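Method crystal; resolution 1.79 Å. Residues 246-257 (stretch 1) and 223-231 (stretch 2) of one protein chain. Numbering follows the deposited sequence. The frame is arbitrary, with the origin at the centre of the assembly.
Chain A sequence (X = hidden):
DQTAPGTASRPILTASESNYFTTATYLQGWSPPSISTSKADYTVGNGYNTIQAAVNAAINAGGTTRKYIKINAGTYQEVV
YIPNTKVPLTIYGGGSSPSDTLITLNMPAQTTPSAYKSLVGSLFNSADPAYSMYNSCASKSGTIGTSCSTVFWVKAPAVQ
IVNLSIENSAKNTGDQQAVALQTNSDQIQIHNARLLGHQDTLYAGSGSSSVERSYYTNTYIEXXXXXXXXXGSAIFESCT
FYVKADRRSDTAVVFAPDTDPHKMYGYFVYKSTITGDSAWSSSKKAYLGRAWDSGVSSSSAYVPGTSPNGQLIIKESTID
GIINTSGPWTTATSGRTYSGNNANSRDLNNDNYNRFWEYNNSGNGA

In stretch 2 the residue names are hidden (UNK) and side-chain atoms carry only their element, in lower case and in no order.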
ATOM      1  N   ASP A 246     -14.696 -12.674   2.538  1.00 36.16           N
ATOM      2  CA  ASP A 246     -15.730 -12.458   3.565  1.00 38.60           C
ATOM      3  C   ASP A 246     -16.602 -11.238   3.323  1.00 42.74           C
ATOM      4  O   ASP A 246     -17.685 -11.124   3.898  1.00 44.72           O
ATOM      5  CB  ASP A 246     -15.102 -12.305   4.950  1.00 39.15           C
ATOM      6  CG  ASP A 246     -14.494 -10.935   5.156  1.00 38.71           C
ATOM      7  OD1 ASP A 246     -13.919 -10.401   4.183  1.00 37.61           O
ATOM      8  OD2 ASP A 246     -14.607 -10.379   6.268  1.00 39.72           O
ATOM      9  N   ARG A 247     -16.112 -10.281   2.548  1.00 43.01           N
ATOM     10  CA  ARG A 247     -16.961  -9.174   2.162  1.00 43.84           C
ATOM     11  C   ARG A 247     -17.590  -9.490   0.828  1.00 46.42           C
ATOM     12  O   ARG A 247     -18.719  -9.114   0.565  1.00 47.66           O
ATOM     13  CB  ARG A 247     -16.173  -7.872   2.080  1.00 41.35           C
ATOM     14  CG  ARG A 247     -17.048  -6.644   1.872  1.00 39.52           C
ATOM     15  CD  ARG A 247     -16.230  -5.367   1.889  1.00 39.02           C
ATOM     16  NE  ARG A 247     -15.440  -5.230   0.671  1.00 36.89           N
ATOM     17  CZ  ARG A 247     -15.477  -4.198  -0.167  1.00 35.66           C
ATOM     18  NH1 ARG A 247     -16.272  -3.141   0.046  1.00 34.00           N
ATOM     19  NH2 ARG A 247     -14.701  -4.222  -1.237  1.00 34.04           N
ATOM     20  N   ARG A 248     -16.858 -10.173  -0.034  1.00 50.20           N
ATOM     21  CA  ARG A 248     -17.332 -10.359  -1.394  1.00 52.24           C
ATOM     22  C   ARG A 248     -16.585 -11.468  -2.092  1.00 50.61           C
ATOM     23  O   ARG A 248     -15.416 -11.724  -1.799  1.00 49.69           O
ATOM     24  CB  ARG A 248     -17.195  -9.052  -2.160  1.00 54.95           C
ATOM     25  CG  ARG A 248     -16.130  -8.125  -1.584  1.00 56.66           C
ATOM     26  CD  ARG A 248     -15.515  -7.261  -2.649  1.00 56.99           C
ATOM     27  NE  ARG A 248     -14.954  -8.098  -3.694  1.00 57.85           N
ATOM     28  CZ  ARG A 248     -14.923  -7.786  -4.983  1.00 57.13           C
ATOM     29  NH1 ARG A 248     -15.419  -6.635  -5.440  1.00 56.04           N
ATOM     30  NH2 ARG A 248     -14.394  -8.645  -5.828  1.00 54.09           N
ATOM     31  N   SER A 249     -17.281 -12.108  -3.024  1.00 50.09           N
ATOM     32  CA  SER A 249     -16.820 -13.352  -3.624  1.00 49.74           C
ATOM     33  C   SER A 249     -17.224 -13.444  -5.091  1.00 50.04           C
ATOM     34  O   SER A 249     -17.525 -14.532  -5.594  1.00 52.89           O
ATOM     35  CB  SER A 249     -17.416 -14.520  -2.841  1.00 48.80           C
ATOM     36  OG  SER A 249     -18.826 -14.431  -2.846  1.00 48.52           O
ATOM     37  N   ASP A 250     -17.241 -12.300  -5.769  1.00 47.85           N
ATOM     38  CA  ASP A 250     -17.521 -12.271  -7.188  1.00 47.34           C
ATOM     39  C   ASP A 250     -16.251 -11.958  -7.978  1.00 45.66           C
ATOM     40  O   ASP A 250     -15.879 -12.763  -8.819  1.00 48.17           O
ATOM     41  CB  ASP A 250     -18.684 -11.311  -7.534  1.00 48.25           C
ATOM     42  CG  ASP A 250     -18.321  -9.832  -7.370  1.00 50.65           C
ATOM     43  OD1 ASP A 250     -17.472  -9.528  -6.502  1.00 48.67           O
ATOM     44  OD2 ASP A 250     -18.884  -8.980  -8.112  1.00 49.72           O
ATOM     45  N   THR A 251     -15.559 -10.847  -7.690  1.00 41.96           N
ATOM     46  CA  THR A 251     -14.524 -10.341  -8.628  1.00 41.90           C
ATOM     47  C   THR A 251     -13.387  -9.429  -8.106  1.00 38.18           C
ATOM     48  O   THR A 251     -13.366  -8.238  -8.390  1.00 46.84           O
ATOM     49  CB  THR A 251     -15.208  -9.584  -9.775  1.00 42.20           C
ATOM     50  OG1 THR A 251     -14.214  -9.139 -10.709  1.00 47.26           O
ATOM     51  CG2 THR A 251     -16.004  -8.391  -9.238  1.00 42.23           C
ATOM     52  N   ALA A 252     -12.414 -10.001  -7.416  1.00 29.10           N
ATOM     53  CA  ALA A 252     -11.380  -9.248  -6.688  1.00 23.82           C
ATOM     54  C   ALA A 252     -10.216  -8.748  -7.563  1.00 20.52           C
ATOM     55  O   ALA A 252     -10.008  -9.254  -8.658  1.00 18.99           O
ATOM     56  CB  ALA A 252     -10.829 -10.137  -5.589  1.00 23.82           C
ATOM     57  N   VAL A 253      -9.479  -7.752  -7.069  1.00 17.63           N
ATOM     58  CA  VAL A 253      -8.275  -7.235  -7.746  1.00 16.95           C
ATOM     59  C   VAL A 253      -7.244  -6.798  -6.703  1.00 15.60           C
ATOM     60  O   VAL A 253      -7.567  -6.042  -5.811  1.00 14.80           O
ATOM     61  CB  VAL A 253      -8.557  -6.017  -8.636  1.00 17.83           C
ATOM     62  CG1 VAL A 253      -7.423  -5.839  -9.635  1.00 17.82           C
ATOM     63  CG2 VAL A 253      -9.891  -6.131  -9.358  1.00 18.83           C
ATOM     64  N   VAL A 254      -6.000  -7.239  -6.827  1.00 13.99           N
ATOM     65  CA  VAL A 254      -5.009  -6.941  -5.781  1.00 13.30           C
ATOM     66  C   VAL A 254      -4.423  -5.532  -5.930  1.00 13.02           C
ATOM     67  O   VAL A 254      -4.679  -4.647  -5.077  1.00 13.56           O
ATOM     68  CB  VAL A 254      -3.893  -7.989  -5.771  1.00 13.49           C
ATOM     69  CG1 VAL A 254      -2.835  -7.660  -4.724  1.00 13.10           C
ATOM     70  CG2 VAL A 254      -4.482  -9.370  -5.533  1.00 13.92           C
ATOM     71  N   PHE A 255      -3.642  -5.322  -6.997  1.00 12.57           N
ATOM     72  CA  PHE A 255      -2.889  -4.096  -7.213  1.00 12.49           C
ATOM     73  C   PHE A 255      -3.606  -3.107  -8.121  1.00 12.63           C
ATOM     74  O   PHE A 255      -4.174  -3.491  -9.140  1.00 13.35           O
ATOM     75  CB  PHE A 255      -1.516  -4.413  -7.812  1.00 12.73           C
ATOM     76  CG  PHE A 255      -0.671  -5.305  -6.945  1.00 12.82           C
ATOM     77  CD1 PHE A 255       0.055  -4.789  -5.899  1.00 13.45           C
ATOM     78  CD2 PHE A 255      -0.629  -6.672  -7.166  1.00 13.56           C
ATOM     79  CE1 PHE A 255       0.825  -5.615  -5.087  1.00 13.35           C
ATOM     80  CE2 PHE A 255       0.139  -7.509  -6.371  1.00 13.11           C
ATOM     81  CZ  PHE A 255       0.861  -6.981  -5.329  1.00 13.31           C
ATOM     82  N   ALA A 256      -3.565  -1.829  -7.745  1.00 12.19           N
ATOM     83  CA  ALA A 256      -4.083  -0.742  -8.569  1.00 11.99           C
ATOM     84  C   ALA A 256      -3.104   0.433  -8.569  1.00 11.77           C
ATOM     85  O   ALA A 256      -3.360   1.459  -7.971  1.00 11.80           O
ATOM     86  CB  ALA A 256      -5.480  -0.300  -8.118  1.00 11.92           C
ATOM     87  N   PRO A 257      -1.977   0.295  -9.293  1.00 11.90           N
ATOM     88  CA  PRO A 257      -1.024   1.408  -9.380  1.00 11.84           C
ATOM     89  C   PRO A 257      -1.433   2.531 -10.318  1.00 11.66           C
ATOM     90  O   PRO A 257      -2.043   2.274 -11.367  1.00 10.90           O
ATOM     91  CB  PRO A 257       0.277   0.736  -9.870  1.00 11.82           C
ATOM     92  CG  PRO A 257      -0.091  -0.656 -10.253  1.00 12.06           C
ATOM     93  CD  PRO A 257      -1.578  -0.837 -10.143  1.00 11.94           C
ATOM     94  N   UNK A 223      -7.101  -7.775   1.607  1.00 13.78           N
ATOM     95  CA  UNK A 223      -8.157  -6.952   1.064  1.00 13.57           C
ATOM     96  C   UNK A 223      -8.884  -7.723  -0.012  1.00 13.71           C
ATOM     97  O   UNK A 223      -8.720  -8.934  -0.143  1.00 13.14           O
ATOM     98  N   UNK A 224      -9.685  -7.021  -0.787  1.00 14.20           N
ATOM     99  CA  UNK A 224     -10.366  -7.632  -1.898  1.00 15.08           C
ATOM    100  C   UNK A 224     -10.318  -6.809  -3.172  1.00 15.15           C
ATOM    101  O   UNK A 224     -10.203  -7.396  -4.222  1.00 15.10           O
ATOM    102  o   UNK A 224     -13.580  -7.233  -0.186  1.00 18.81           O
ATOM    103  c   UNK A 224     -11.805  -8.020  -1.543  1.00 16.00           C
ATOM    104  o   UNK A 224     -12.334  -5.679  -1.138  1.00 17.82           O
ATOM    105  c   UNK A 224     -12.615  -6.886  -0.916  1.00 17.63           C
ATOM    106  N   UNK A 225     -10.376  -5.476  -3.085  1.00 15.93           N
ATOM    107  CA  UNK A 225     -10.385  -4.606  -4.265  1.00 16.70           C
ATOM    108  C   UNK A 225      -9.380  -3.452  -4.150  1.00 16.14           C
ATOM    109  O   UNK A 225      -9.435  -2.630  -3.210  1.00 14.57           O
ATOM    110  c   UNK A 225     -12.782  -5.121  -4.901  1.00 20.31           C
ATOM    111  c   UNK A 225     -11.774  -2.895  -5.553  1.00 18.55           C
ATOM    112  c   UNK A 225     -11.795  -4.015  -4.502  1.00 18.66           C
ATOM    113  c   UNK A 225     -12.851  -5.395  -6.386  1.00 21.89           C
ATOM    114  N   UNK A 226      -8.477  -3.375  -5.132  1.00 15.25           N
ATOM    115  CA  UNK A 226      -7.444  -2.325  -5.172  1.00 15.13           C
ATOM    116  C   UNK A 226      -6.769  -2.186  -3.817  1.00 13.74           C
ATOM    117  O   UNK A 226      -6.539  -1.078  -3.345  1.00 14.68           O
ATOM    118  o   UNK A 226      -9.526  -0.041  -7.205  1.00 18.46           O
ATOM    119  o   UNK A 226      -8.624  -1.975  -7.727  1.00 17.03           O
ATOM    120  c   UNK A 226      -8.033  -0.959  -5.605  1.00 15.94           C
ATOM    121  c   UNK A 226      -8.772  -1.009  -6.932  1.00 16.95           C
ATOM    122  N   UNK A 227      -6.474  -3.302  -3.160  1.00 12.16           N
ATOM    123  CA  UNK A 227      -5.984  -3.208  -1.772  1.00 11.56           C
ATOM    124  C   UNK A 227      -4.509  -2.877  -1.619  1.00 11.47           C
ATOM    125  O   UNK A 227      -4.002  -2.689  -0.490  1.00 10.86           O
ATOM    126  c   UNK A 227      -6.464  -4.382  -0.894  1.00 11.38           C
ATOM    127  c   UNK A 227      -6.026  -7.913  -2.245  1.00 10.96           C
ATOM    128  c   UNK A 227      -6.538  -6.634  -2.036  1.00 10.82           C
ATOM    129  c   UNK A 227      -4.875  -8.309  -1.594  1.00 10.54           C
ATOM    130  c   UNK A 227      -4.713  -6.157  -0.550  1.00 10.57           C
ATOM    131  c   UNK A 227      -5.873  -5.731  -1.198  1.00 10.91           C
ATOM    132  c   UNK A 227      -4.209  -7.416  -0.766  1.00 10.51           C
ATOM    133  N   UNK A 228      -3.820  -2.753  -2.749  1.00 11.42           N
ATOM    134  CA  UNK A 228      -2.501  -2.115  -2.781  1.00 12.36           C
ATOM    135  C   UNK A 228      -2.547  -1.185  -3.982  1.00 12.28           C
ATOM    136  O   UNK A 228      -2.527  -1.650  -5.134  1.00 12.37           O
ATOM    137  c   UNK A 228       0.017  -2.380  -2.965  1.00 13.09           C
ATOM    138  c   UNK A 228      -1.327  -3.114  -2.923  1.00 12.68           C
ATOM    139  c   UNK A 228      -1.346  -4.121  -1.789  1.00 13.16           C
ATOM    140  N   UNK A 229      -2.616   0.121  -3.715  1.00 12.05           N
ATOM    141  CA  UNK A 229      -2.892   1.097  -4.742  1.00 12.39           C
ATOM    142  C   UNK A 229      -2.115   2.389  -4.520  1.00 12.43           C
ATOM    143  O   UNK A 229      -1.715   2.713  -3.392  1.00 11.72           O
ATOM    144  c   UNK A 229      -5.710   4.511  -3.065  1.00 13.85           C
ATOM    145  c   UNK A 229      -5.228   3.637  -4.046  1.00 13.82           C
ATOM    146  c   UNK A 229      -5.572   2.746  -1.447  1.00 13.54           C
ATOM    147  c   UNK A 229      -5.113   1.879  -2.430  1.00 13.68           C
ATOM    148  c   UNK A 229      -4.410   1.363  -4.802  1.00 13.17           C
ATOM    149  c   UNK A 229      -5.875   4.056  -1.761  1.00 13.68           C
ATOM    150  c   UNK A 229      -4.918   2.314  -3.735  1.00 13.19           C
ATOM    151  N   UNK A 230      -1.865   3.099  -5.616  1.00 12.49           N
ATOM    152  CA  UNK A 230      -1.097   4.342  -5.571  1.00 12.49           C
ATOM    153  C   UNK A 230       0.104   4.386  -6.479  1.00 12.58           C
ATOM    154  O   UNK A 230       0.293   3.520  -7.354  1.00 12.01           O
ATOM    155  N   UNK A 231       0.952   5.393  -6.254  1.00 12.42           N
ATOM    156  CA  UNK A 231       1.966   5.770  -7.219  1.00 12.47           C
ATOM    157  C   UNK A 231       3.418   5.755  -6.779  1.00 12.58           C
ATOM    158  O   UNK A 231       4.268   6.293  -7.477  1.00 13.30           O
TER
HETATM  159  O   HOH W   1     -13.946 -10.256   0.595  1.00 33.93           O

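Position 223 carries no side-chain atoms, so it is glycine. A CB built here would meet no atom of stretch 1 but would fall 2.2 Å from CB of position 227, so the bare backbone suits the way the chain folds back on itself.

Position 224 has two carbons, the second bearing two oxygens, and both oxygens meet the edge of the Arg247 guanidinium. This short carboxylate is aspartate; a longer acid would show a third carbon. One oxygen, OD1 of Asp224, accepts a hydrogen bond from NH2 of Arg247 at 2.8 Å, and the other, OD2 of Asp224, accepts one from NE of Arg247 at 2.9 Å. The two together form a bidentate salt bridge along the guanidinium edge. The O of water 1 accepts a hydrogen bond from N of Arg247 (2.9 Å) and lies 3.1 Å from OD2 of Asp224, one of several acceptors it can serve.

Position 225 has four carbons, forked at the first, with one arm two carbons long whose tip reaches Arg248 and Val253. This is isoleucine, since leucine would fork at the second carbon. The long arm ends at CD1 of Ile225, which lies over one face of the Arg248 guanidinium, 3.0 Å from NH1 of Arg248, and 4.3 Å from CG2 of Val253. It thus lies against both the flat arginine group and the valine.

Position 226 again shows two carbons and a terminal pair of oxygens. Its CB points away overall, yet its second carbon approaches the CB of Ala256. It is aspartate, and CG of Asp226 lies 3.6 Å from CB of Ala256. Both carboxylate oxygens find hydrogen bonds elsewhere in the structure, which satisfies a buried charge.

Position 227 has one carbon followed by a six-carbon ring without a polar atom, and a methyl of Val254 sits over the ring face. It is phenylalanine, as tyrosine would add an oxygen. CG1 of Val254 makes a CH-pi contact, 3.8 Å from CZ of Phe227, and the broad ring offers the methyl a flat apolar surface.

Position 228 has three carbons, one carrying the other two; its CB is 3.7 Å from CD1 of Phe255. This is valine, a compact apolar partner for that ring on one sheet face.

Position 229 repeats the pattern of one carbon and a six-carbon ring; its CB lies 3.9 Å from CB of Ala256, whereas the end of the side chain leads away from stretch 1. It is phenylalanine, whose wholly apolar ring suits this buried site.

Position 230 has no side-chain atoms and is glycine; at its backbone angles a CB would jam against the preceding carbonyl oxygen. Position 231 is likewise bare, also glycine, and makes no contact with stretch 1.

The contact is a parallel strand pairing interrupted by a bulge. N of Val253 donates to O of Asp224 (3.0 Å), and N of Asp226 donates weakly to O of Val253 (2.9 Å). Past the one-residue shift, N of Val228 bonds to O of Val254 (3.1 Å), N of Ala256 to O of Val228 (2.8 Å), and N of Gly230 to O of Ala256 (3.2 Å). Apolar side chains pack along this ladder, while the Arg247–Asp224 salt bridge ties down the loop preceding it.

Stretch 2 (223-231) GDIDFVFGG
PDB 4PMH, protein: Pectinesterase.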